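Local coordinates for magnesium and cobalt efflux protein CorC (Pseudomonas aeruginosa, PDB 3LLB) that probably takes part in magnesium and cobalt transport, represented here by its C-terminal transporter-associated domain, at residues F11-L16 with D24-E29; L41-S44 with L49-R52; M43-H48 with V56-F61; F63-A68 with H74-S79. All coordinates share one frame; numbering follows the deposited sequence.

Interaction 1 of 4, residues F11-L16 with D24-E29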
# COMPACT_ATOMS: atom_id res chain seq x y z
N PHE A 11 -2.17 -5.39 -8.11
CA PHE A 11 -0.75 -5.53 -7.83
C PHE A 11 -0.60 -5.99 -6.41
O PHE A 11 -1.43 -5.61 -5.55
CB PHE A 11 -0.04 -4.20 -7.98
CG PHE A 11 -0.05 -3.67 -9.39
CD1 PHE A 11 1.00 -3.97 -10.25
CD2 PHE A 11 -1.11 -2.94 -9.84
CE1 PHE A 11 0.98 -3.49 -11.55
CE2 PHE A 11 -1.13 -2.46 -11.19
CZ PHE A 11 -0.11 -2.75 -11.98
N ILE A 12 0.42 -6.80 -6.16
CA ILE A 12 0.94 -7.00 -4.80
C ILE A 12 2.05 -5.95 -4.60
O ILE A 12 2.98 -5.89 -5.38
CB ILE A 12 1.46 -8.43 -4.51
CG1 ILE A 12 0.40 -9.48 -4.84
CG2 ILE A 12 1.82 -8.52 -3.04
CD1 ILE A 12 0.91 -10.90 -4.76
N VAL A 13 1.95 -5.14 -3.55
CA VAL A 13 2.89 -4.07 -3.24
C VAL A 13 3.51 -4.29 -1.89
O VAL A 13 2.79 -4.47 -0.89
CB VAL A 13 2.15 -2.72 -3.33
CG1 VAL A 13 3.06 -1.58 -3.02
CG2 VAL A 13 1.53 -2.51 -4.74
N LYS A 14 4.85 -4.30 -1.81
CA LYS A 14 5.52 -4.40 -0.51
C LYS A 14 5.30 -3.12 0.32
O LYS A 14 5.32 -1.99 -0.23
CB LYS A 14 7.00 -4.63 -0.72
CG LYS A 14 7.36 -6.06 -1.20
CD LYS A 14 8.83 -6.13 -1.40
CE LYS A 14 9.24 -7.51 -1.80
NZ LYS A 14 10.69 -7.57 -2.20
N ALA A 15 5.04 -3.29 1.63
CA ALA A 15 4.87 -2.15 2.52
C ALA A 15 6.11 -1.21 2.60
O ALA A 15 6.00 -0.01 2.79
CB ALA A 15 4.40 -2.68 3.91
N LEU A 16 7.29 -1.76 2.41
CA LEU A 16 8.55 -1.01 2.41
C LEU A 16 8.79 -0.17 1.15
O LEU A 16 9.73 0.64 1.13
CB LEU A 16 9.76 -1.98 2.70
CG LEU A 16 9.93 -3.27 1.83
CD1 LEU A 16 10.42 -2.92 0.40
CD2 LEU A 16 10.78 -4.49 2.43
N ASP A 24 5.61 6.82 -8.88
CA ASP A 24 6.19 6.55 -10.21
C ASP A 24 5.61 5.35 -10.94
O ASP A 24 5.39 5.42 -12.18
CB ASP A 24 7.72 6.46 -10.11
CG ASP A 24 8.39 7.85 -9.97
OD1 ASP A 24 7.74 8.92 -10.11
OD2 ASP A 24 9.61 7.86 -9.71
N PHE A 25 5.31 4.30 -10.21
CA PHE A 25 4.69 3.13 -10.76
C PHE A 25 3.25 3.39 -11.10
O PHE A 25 2.79 2.99 -12.16
CB PHE A 25 4.67 1.96 -9.77
CG PHE A 25 6.00 1.28 -9.50
CD1 PHE A 25 6.70 0.60 -10.48
CD2 PHE A 25 6.46 1.17 -8.17
CE1 PHE A 25 7.90 -0.11 -10.17
CE2 PHE A 25 7.64 0.50 -7.84
CZ PHE A 25 8.37 -0.13 -8.84
N PHE A 26 2.52 4.02 -10.19
CA PHE A 26 1.07 4.05 -10.32
C PHE A 26 0.41 5.40 -10.70
O PHE A 26 -0.78 5.47 -10.86
CB PHE A 26 0.44 3.42 -9.05
CG PHE A 26 0.98 2.03 -8.73
CD1 PHE A 26 0.73 0.98 -9.60
CD2 PHE A 26 1.70 1.77 -7.59
CE1 PHE A 26 1.22 -0.25 -9.37
CE2 PHE A 26 2.17 0.52 -7.35
CZ PHE A 26 1.96 -0.48 -8.24
N GLY A 27 1.18 6.45 -10.82
CA GLY A 27 0.65 7.70 -11.29
C GLY A 27 -0.05 8.49 -10.21
O GLY A 27 -0.62 9.55 -10.49
N SER A 28 0.07 8.03 -8.97
CA SER A 28 -0.52 8.68 -7.80
C SER A 28 0.30 9.88 -7.38
O SER A 28 1.35 10.17 -7.95
CB SER A 28 -0.57 7.70 -6.63
OG SER A 28 0.64 7.01 -6.47
N GLU A 29 -0.22 10.62 -6.43
CA GLU A 29 0.44 11.84 -5.95
C GLU A 29 0.45 11.90 -4.41
O GLU A 29 0.28 12.96 -3.79
CB GLU A 29 -0.17 13.11 -6.62
CG GLU A 29 -0.54 13.04 -8.11
CD GLU A 29 -1.41 14.28 -8.67
OE1 GLU A 29 -1.97 15.13 -7.92
OE2 GLU A 29 -1.54 14.40 -9.92
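Phe11 opens strand 11-14 by offering a ring face to Phe26, the last helical residue of helix 19-26. CE1 of Phe26 sits over the middle of the Phe11 ring, so all six ring carbons of Phe11 lie at similar range from it, the nearest being CD2 at 3.6 Å. The ring centroids are 4.8 Å apart and the planes are inclined at 64°, a T-shaped (edge-to-face) pair in which Phe26 supplies the edge. Phe11 reaches this position with CG anti to its own carbonyl carbon (chi1 -65°). Two residues on, Val13 approaches the same ring obliquely, its side chain coming from the opposite direction: its CG2, the branch beside the backbone N, lies 4.1 Å from Phe26 CE2 and equally near CZ. One phenyl group thus spans two alternate residues of the strand, by apolar packing without a hydrogen bond across the contact. Just after Phe26 the helix ends, Gly27 being the first residue outside helical angles, with positive phi (81°). CB of Phe25, its chain neighbour, lies over the centre of one face of the Phe26 ring. Strand 11-14 lies between strands 3-5 and 73-80 in the antiparallel sheet, and helix 19-26 is held against it through Phe26, which also touches Ile3, Leu78 and Phe61 and meets the ring of Phe22 within its own helix.

Interaction 2 of 4, residues L41-S44 with L49-R52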
# COMPACT_ATOMS: atom_id res chain seq x y z
N LEU A 41 1.91 5.06 4.87
CA LEU A 41 0.72 5.66 4.30
C LEU A 41 -0.51 4.90 4.78
O LEU A 41 -1.48 5.50 5.25
CB LEU A 41 0.81 5.60 2.78
CG LEU A 41 -0.30 6.14 1.88
CD1 LEU A 41 -0.57 7.63 2.13
CD2 LEU A 41 0.12 5.81 0.47
N VAL A 42 -0.48 3.57 4.63
CA VAL A 42 -1.61 2.72 5.01
C VAL A 42 -1.86 2.72 6.53
O VAL A 42 -3.00 2.84 6.98
CB VAL A 42 -1.43 1.29 4.39
CG1 VAL A 42 -2.25 0.28 5.07
CG2 VAL A 42 -1.71 1.28 2.86
N MET A 43 -0.79 2.61 7.33
CA MET A 43 -0.94 2.51 8.80
C MET A 43 -1.49 3.80 9.32
O MET A 43 -2.29 3.83 10.25
CB MET A 43 0.37 2.06 9.54
CG MET A 43 0.52 0.59 9.60
SD MET A 43 2.03 0.01 10.40
CE MET A 43 1.50 0.34 12.03
N SER A 44 -1.14 4.91 8.71
CA SER A 44 -1.71 6.17 9.14
C SER A 44 -3.20 6.25 8.84
O SER A 44 -3.95 6.71 9.67
CB SER A 44 -0.99 7.30 8.44
OG SER A 44 -1.56 7.56 7.16
N LEU A 49 -2.48 -1.03 13.72
CA LEU A 49 -1.89 -2.14 12.97
C LEU A 49 -3.01 -3.05 12.43
O LEU A 49 -3.73 -3.70 13.21
CB LEU A 49 -0.95 -2.93 13.88
CG LEU A 49 -0.21 -4.17 13.28
CD1 LEU A 49 0.78 -3.74 12.22
CD2 LEU A 49 0.45 -4.96 14.40
N PRO A 50 -3.20 -3.06 11.10
CA PRO A 50 -4.28 -3.86 10.58
C PRO A 50 -3.92 -5.33 10.52
O PRO A 50 -2.73 -5.73 10.52
CB PRO A 50 -4.47 -3.28 9.18
CG PRO A 50 -3.10 -2.90 8.78
CD PRO A 50 -2.49 -2.36 10.03
N LYS A 51 -4.97 -6.13 10.41
CA LYS A 51 -4.88 -7.55 10.16
C LYS A 51 -5.14 -7.79 8.72
O LYS A 51 -5.63 -6.89 8.01
CB LYS A 51 -5.90 -8.30 11.01
CG LYS A 51 -5.45 -8.44 12.43
CD LYS A 51 -6.54 -8.96 13.32
CE LYS A 51 -5.98 -9.86 14.51
NZ LYS A 51 -4.45 -9.82 14.72
N ARG A 52 -4.73 -8.95 8.25
CA ARG A 52 -5.11 -9.41 6.94
C ARG A 52 -6.60 -9.17 6.64
O ARG A 52 -7.49 -9.37 7.49
CB ARG A 52 -4.79 -10.91 6.83
CG ARG A 52 -4.98 -11.43 5.43
CD ARG A 52 -4.36 -12.75 5.20
NE ARG A 52 -4.14 -12.92 3.77
CZ ARG A 52 -5.04 -13.41 2.96
NH1 ARG A 52 -6.22 -13.74 3.43
NH2 ARG A 52 -4.80 -13.53 1.72
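Met43 and Leu49 run alongside one another and touch through terminal methyls: Met43 CE is 4.1 Å from Leu49 CD1. Nearer the root of the methionine, Met43 CG rests 4.2 Å from Pro50 CD, so the side chain runs along two successive residues of the loop. The methionine stays extended through chi2 (178°) and bends only at its thioether, where chi3 of 76° swings CE round to the leucine methyl. Leu49 has its CB directed away from the helix, yet CG, anti to the backbone N, carries CD1 back alongside Met43, while the CB of Pro50 points toward the helix. This is a helix-to-loop contact in the transporter-associated domain, where the chain leaving helix 38-46 doubles back past its last turns before entering strand 55-58. All the packing is apolar. Within the helix turn that carries Met43, a side-chain-to-backbone bond runs from Ser44 OG to Leu41 O at 2.8 Å. Further out, Val73 of strand 73-80 touches both Met43 and Pro50, and Val65 lies against the proline from strand 61-68. Val42, next to Met43 on the helix, packs on Leu76 and Phe63 of the same sheet.

Interaction 3 of 4, residues M43-H48 with V56-F61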
# COMPACT_ATOMS: atom_id res chain seq x y z
N MET A 43 -0.79 2.61 7.33
CA MET A 43 -0.94 2.51 8.80
C MET A 43 -1.49 3.80 9.32
O MET A 43 -2.29 3.83 10.25
CB MET A 43 0.37 2.06 9.54
CG MET A 43 0.52 0.59 9.60
SD MET A 43 2.03 0.01 10.40
CE MET A 43 1.50 0.34 12.03
N SER A 44 -1.14 4.91 8.71
CA SER A 44 -1.71 6.17 9.14
C SER A 44 -3.20 6.25 8.84
O SER A 44 -3.95 6.71 9.67
CB SER A 44 -0.99 7.30 8.44
OG SER A 44 -1.56 7.56 7.16
N ALA A 45 -3.60 5.78 7.67
CA ALA A 45 -5.00 5.75 7.25
C ALA A 45 -5.87 4.84 8.12
O ALA A 45 -6.96 5.21 8.49
CB ALA A 45 -5.11 5.36 5.82
N PHE A 46 -5.35 3.70 8.53
CA PHE A 46 -6.01 2.83 9.52
C PHE A 46 -5.95 3.44 10.94
O PHE A 46 -6.91 3.36 11.69
CB PHE A 46 -5.38 1.40 9.56
CG PHE A 46 -5.74 0.53 8.37
CD1 PHE A 46 -7.05 0.18 8.12
CD2 PHE A 46 -4.75 0.05 7.51
CE1 PHE A 46 -7.38 -0.61 7.04
CE2 PHE A 46 -5.09 -0.77 6.39
CZ PHE A 46 -6.40 -1.10 6.16
N GLY A 47 -4.80 4.02 11.32
CA GLY A 47 -4.58 4.49 12.69
C GLY A 47 -4.33 3.39 13.70
O GLY A 47 -4.36 3.63 14.89
N HIS A 48 -4.15 2.16 13.21
CA HIS A 48 -3.85 0.97 14.02
C HIS A 48 -3.08 0.02 13.13
O HIS A 48 -3.05 0.22 11.90
CB HIS A 48 -5.11 0.27 14.63
CG HIS A 48 -6.13 -0.13 13.62
ND1 HIS A 48 -6.14 -1.36 12.99
CD2 HIS A 48 -7.18 0.55 13.10
CE1 HIS A 48 -7.15 -1.42 12.14
NE2 HIS A 48 -7.79 -0.28 12.18
N VAL A 56 -8.39 -0.16 3.03
CA VAL A 56 -8.57 1.29 3.03
C VAL A 56 -8.50 1.80 1.59
O VAL A 56 -7.74 1.28 0.77
CB VAL A 56 -7.56 1.96 3.97
CG1 VAL A 56 -6.10 1.81 3.52
CG2 VAL A 56 -7.97 3.41 4.22
N GLU A 57 -9.32 2.79 1.28
CA GLU A 57 -9.25 3.51 0.02
C GLU A 57 -8.59 4.86 0.23
O GLU A 57 -8.93 5.63 1.16
CB GLU A 57 -10.63 3.65 -0.58
CG GLU A 57 -11.29 2.28 -0.84
CD GLU A 57 -12.62 2.38 -1.58
OE1 GLU A 57 -13.14 3.53 -1.83
OE2 GLU A 57 -13.14 1.29 -1.92
N LEU A 58 -7.58 5.08 -0.60
CA LEU A 58 -6.80 6.27 -0.60
C LEU A 58 -6.49 6.68 -2.05
O LEU A 58 -6.01 5.87 -2.86
CB LEU A 58 -5.49 6.07 0.12
CG LEU A 58 -5.48 5.69 1.59
CD1 LEU A 58 -4.13 5.03 1.88
CD2 LEU A 58 -5.75 6.93 2.44
N GLY A 59 -6.80 7.93 -2.38
CA GLY A 59 -6.56 8.42 -3.72
C GLY A 59 -7.49 7.64 -4.58
O GLY A 59 -8.67 7.47 -4.20
N GLU A 60 -6.94 7.16 -5.69
CA GLU A 60 -7.68 6.39 -6.70
C GLU A 60 -7.43 4.90 -6.57
O GLU A 60 -7.65 4.16 -7.51
CB GLU A 60 -7.27 6.87 -8.06
CG GLU A 60 -7.87 8.22 -8.34
CD GLU A 60 -9.36 8.12 -8.72
OE1 GLU A 60 -9.72 7.51 -9.78
OE2 GLU A 60 -10.17 8.63 -7.97
N PHE A 61 -7.04 4.47 -5.37
CA PHE A 61 -6.74 3.08 -5.11
C PHE A 61 -7.37 2.54 -3.87
O PHE A 61 -7.58 3.26 -2.91
CB PHE A 61 -5.24 2.87 -5.01
CG PHE A 61 -4.51 3.20 -6.27
CD1 PHE A 61 -4.41 2.29 -7.28
CD2 PHE A 61 -3.95 4.45 -6.46
CE1 PHE A 61 -3.76 2.60 -8.45
CE2 PHE A 61 -3.29 4.76 -7.65
CZ PHE A 61 -3.21 3.84 -8.62
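Helix 38-46 lies against one face of the antiparallel sheet of the transporter-associated domain, its last turn over strand 55-58, the outermost strand on that side within the chain. The contact is apolar throughout and lies near the surface. Ala45 points its CB at the strand, and Phe46 reaches it with the end of its ring; Val56 and Leu58, alternate residues on one side of the strand, receive them. The methyl of Ala45 rests against both: its CB is 3.8 Å from Val56 CG2 and likewise 3.8 Å from Leu58 CD2. Consistent with its small side chain, the CA atoms of Ala45 and Val56 are 7.1 Å apart. Val56 divides its side chain between the two helix residues. CG2, anti to the backbone N, goes to Ala45, whereas CG1, placed between the backbone N and the carbonyl carbon (chi1 65°), comes against CZ and CE2 of the Phe46 ring. Phe46 also touches Val65 on the next strand, so its ring bridges two strands. The helix ends directly after it at Gly47, where phi is positive (75°) and Gly47 N bonds to Met43 O at 2.7 Å. At the other end, strand 55-58 passes into strand 61-68 through a type II' turn from Leu58 to Phe61, a tight beta hairpin closed by reciprocal backbone bonds between those two residues. Val56 CB makes a CH-pi contact over one face of the Phe46 ring, offset toward the rim and 3.9 Å from Phe46 CZ.

Interaction 4 of 4, residues F63-A68 with H74-S79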
# COMPACT_ATOMS: atom_id res chain seq x y z
N PHE A 63 -6.48 -0.39 -1.05
CA PHE A 63 -5.39 -1.12 -0.44
C PHE A 63 -5.95 -2.15 0.53
O PHE A 63 -6.52 -1.79 1.54
CB PHE A 63 -4.51 -0.17 0.37
CG PHE A 63 -3.74 0.88 -0.46
CD1 PHE A 63 -2.39 0.76 -0.65
CD2 PHE A 63 -4.37 2.04 -0.95
CE1 PHE A 63 -1.68 1.72 -1.37
CE2 PHE A 63 -3.66 2.98 -1.62
CZ PHE A 63 -2.29 2.80 -1.83
N ARG A 64 -5.74 -3.42 0.21
CA ARG A 64 -6.21 -4.54 1.05
C ARG A 64 -4.98 -5.21 1.66
O ARG A 64 -3.99 -5.54 0.93
CB ARG A 64 -7.01 -5.52 0.20
CG ARG A 64 -7.36 -6.82 0.88
CD ARG A 64 -8.00 -7.79 -0.07
NE ARG A 64 -7.79 -9.15 0.44
CZ ARG A 64 -7.48 -10.23 -0.29
NH1 ARG A 64 -7.32 -10.15 -1.63
NH2 ARG A 64 -7.33 -11.41 0.31
N VAL A 65 -4.98 -5.39 2.98
CA VAL A 65 -3.87 -6.04 3.67
C VAL A 65 -3.83 -7.53 3.34
O VAL A 65 -4.77 -8.28 3.66
CB VAL A 65 -3.89 -5.78 5.23
CG1 VAL A 65 -2.69 -6.43 5.86
CG2 VAL A 65 -3.93 -4.29 5.49
N LEU A 66 -2.78 -7.97 2.68
CA LEU A 66 -2.56 -9.42 2.44
C LEU A 66 -1.74 -10.09 3.50
O LEU A 66 -1.93 -11.27 3.81
CB LEU A 66 -1.92 -9.63 1.09
CG LEU A 66 -2.67 -9.26 -0.17
CD1 LEU A 66 -1.71 -9.41 -1.32
CD2 LEU A 66 -3.91 -10.12 -0.34
N ASN A 67 -0.80 -9.35 4.08
CA ASN A 67 0.12 -9.89 5.09
C ASN A 67 0.57 -8.82 6.04
O ASN A 67 0.99 -7.71 5.64
CB ASN A 67 1.36 -10.55 4.41
CG ASN A 67 2.25 -11.23 5.39
OD1 ASN A 67 2.79 -10.56 6.29
ND2 ASN A 67 2.42 -12.58 5.27
N ALA A 68 0.37 -9.07 7.32
CA ALA A 68 0.96 -8.23 8.36
C ALA A 68 1.36 -9.16 9.47
O ALA A 68 0.72 -10.21 9.70
CB ALA A 68 -0.06 -7.19 8.88
N HIS A 74 3.18 -6.00 5.79
CA HIS A 74 4.18 -6.48 4.85
C HIS A 74 3.77 -6.39 3.37
O HIS A 74 4.58 -5.97 2.54
CB HIS A 74 4.58 -7.91 5.18
CG HIS A 74 5.43 -8.06 6.40
ND1 HIS A 74 6.73 -7.59 6.46
CD2 HIS A 74 5.17 -8.62 7.59
CE1 HIS A 74 7.23 -7.88 7.65
NE2 HIS A 74 6.31 -8.51 8.35
N LEU A 75 2.55 -6.80 3.04
CA LEU A 75 2.10 -6.87 1.66
C LEU A 75 0.68 -6.34 1.57
O LEU A 75 -0.18 -6.68 2.42
CB LEU A 75 2.12 -8.33 1.19
CG LEU A 75 3.46 -9.09 1.08
CD1 LEU A 75 3.32 -10.61 0.77
CD2 LEU A 75 4.37 -8.40 0.05
N LEU A 76 0.42 -5.53 0.54
CA LEU A 76 -0.86 -4.94 0.23
C LEU A 76 -1.24 -5.43 -1.14
O LEU A 76 -0.38 -5.59 -1.99
CB LEU A 76 -0.75 -3.41 0.21
CG LEU A 76 -0.36 -3.06 1.64
CD1 LEU A 76 0.76 -2.14 1.69
CD2 LEU A 76 -1.60 -2.71 2.43
N ARG A 77 -2.52 -5.68 -1.37
CA ARG A 77 -3.06 -5.79 -2.71
C ARG A 77 -3.65 -4.45 -3.11
O ARG A 77 -4.49 -3.92 -2.44
CB ARG A 77 -4.13 -6.84 -2.76
CG ARG A 77 -4.67 -7.13 -4.12
CD ARG A 77 -5.30 -8.49 -4.19
NE ARG A 77 -6.05 -8.63 -5.44
CZ ARG A 77 -6.30 -9.77 -6.05
NH1 ARG A 77 -5.83 -10.90 -5.57
NH2 ARG A 77 -6.99 -9.76 -7.18
N LEU A 78 -3.17 -3.92 -4.20
CA LEU A 78 -3.59 -2.62 -4.75
C LEU A 78 -4.56 -2.82 -5.89
O LEU A 78 -4.25 -3.54 -6.80
CB LEU A 78 -2.37 -1.89 -5.25
CG LEU A 78 -2.56 -0.44 -5.67
CD1 LEU A 78 -2.65 0.51 -4.45
CD2 LEU A 78 -1.46 0.00 -6.63
N SER A 79 -5.76 -2.25 -5.81
CA SER A 79 -6.78 -2.32 -6.87
C SER A 79 -7.08 -0.87 -7.28
O SER A 79 -7.22 -0.00 -6.44
CB SER A 79 -8.07 -2.98 -6.32
OG SER A 79 -7.90 -4.31 -5.86
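Arg64 and Arg77 form a hydrogen-bonded pair of the antiparallel hairpin made by strands 61-68 and 73-80. Its two backbone bonds lie in the carbonyl planes: Arg77 N to Arg64 O is 2.7 Å and Arg64 N to Arg77 O is 3.0 Å, the latter nearly straight at 172°. Beyond Val65 the register slips by one residue. Leu66 and Asn67 both face Leu75, a classic beta bulge, and both of their N-H groups donate to Leu75 O. The pattern is repeated from the other strand, His74 N and Leu75 N sharing Asn67 O; in each case the two donors come from one face of the acceptor's plane. Apolar packing fills the side carrying Phe63, Val65, Leu76 and Leu78. Leu78 CD1 stands over one face of the Phe63 ring, 3.4 Å from Phe63 CE1, in a CH-pi contact, with Leu78 CG anti to the backbone N (chi1 -171°). Val65 CG2 packs on Leu76 CD2 at 4.2 Å. Phe63, Val65 and Leu76 pack on helix 38-46, whereas Leu78 reaches Val13 and Phe26. The opposite face, which also holds Asn67 and Leu75, carries the two extended arginines alongside each other, Arg64 NH1 and Arg77 NH1 4.3 Å apart. Leu66 CD2 covers the guanidinium of Arg64 over its centre, and Leu66 CD1 packs on Arg77 CB. Arg77 NE makes a salt bridge with Asp10, which probably offsets part of its charge; Arg64 NH2 has a neutral partner, Asn53, and Arg52 nearby, so the group as a whole probably stays positive.

Along the chain interaction 1 comes first; interactions 2 and 3 then start from the same helix, 38-46, and interaction 4 closes the series. Interaction 4 is the hub: its strand 73-80 borders strand 11-14 of interaction 1, and its strand 61-68 borders strand 55-58 of interaction 3, so three of the four contacts reach one five-stranded antiparallel sheet. Interactions 2 and 3 have centres about 7 Å apart, while the centres of interactions 1 and 2 are about 15 Å apart, on opposite sides of the chain's centre. Leu78 of interaction 4 touches Phe26 of interaction 1 and Phe61 of interaction 3, joining the two. The two helices thus pack at separate places on one sheet, giving a small, single-domain unit.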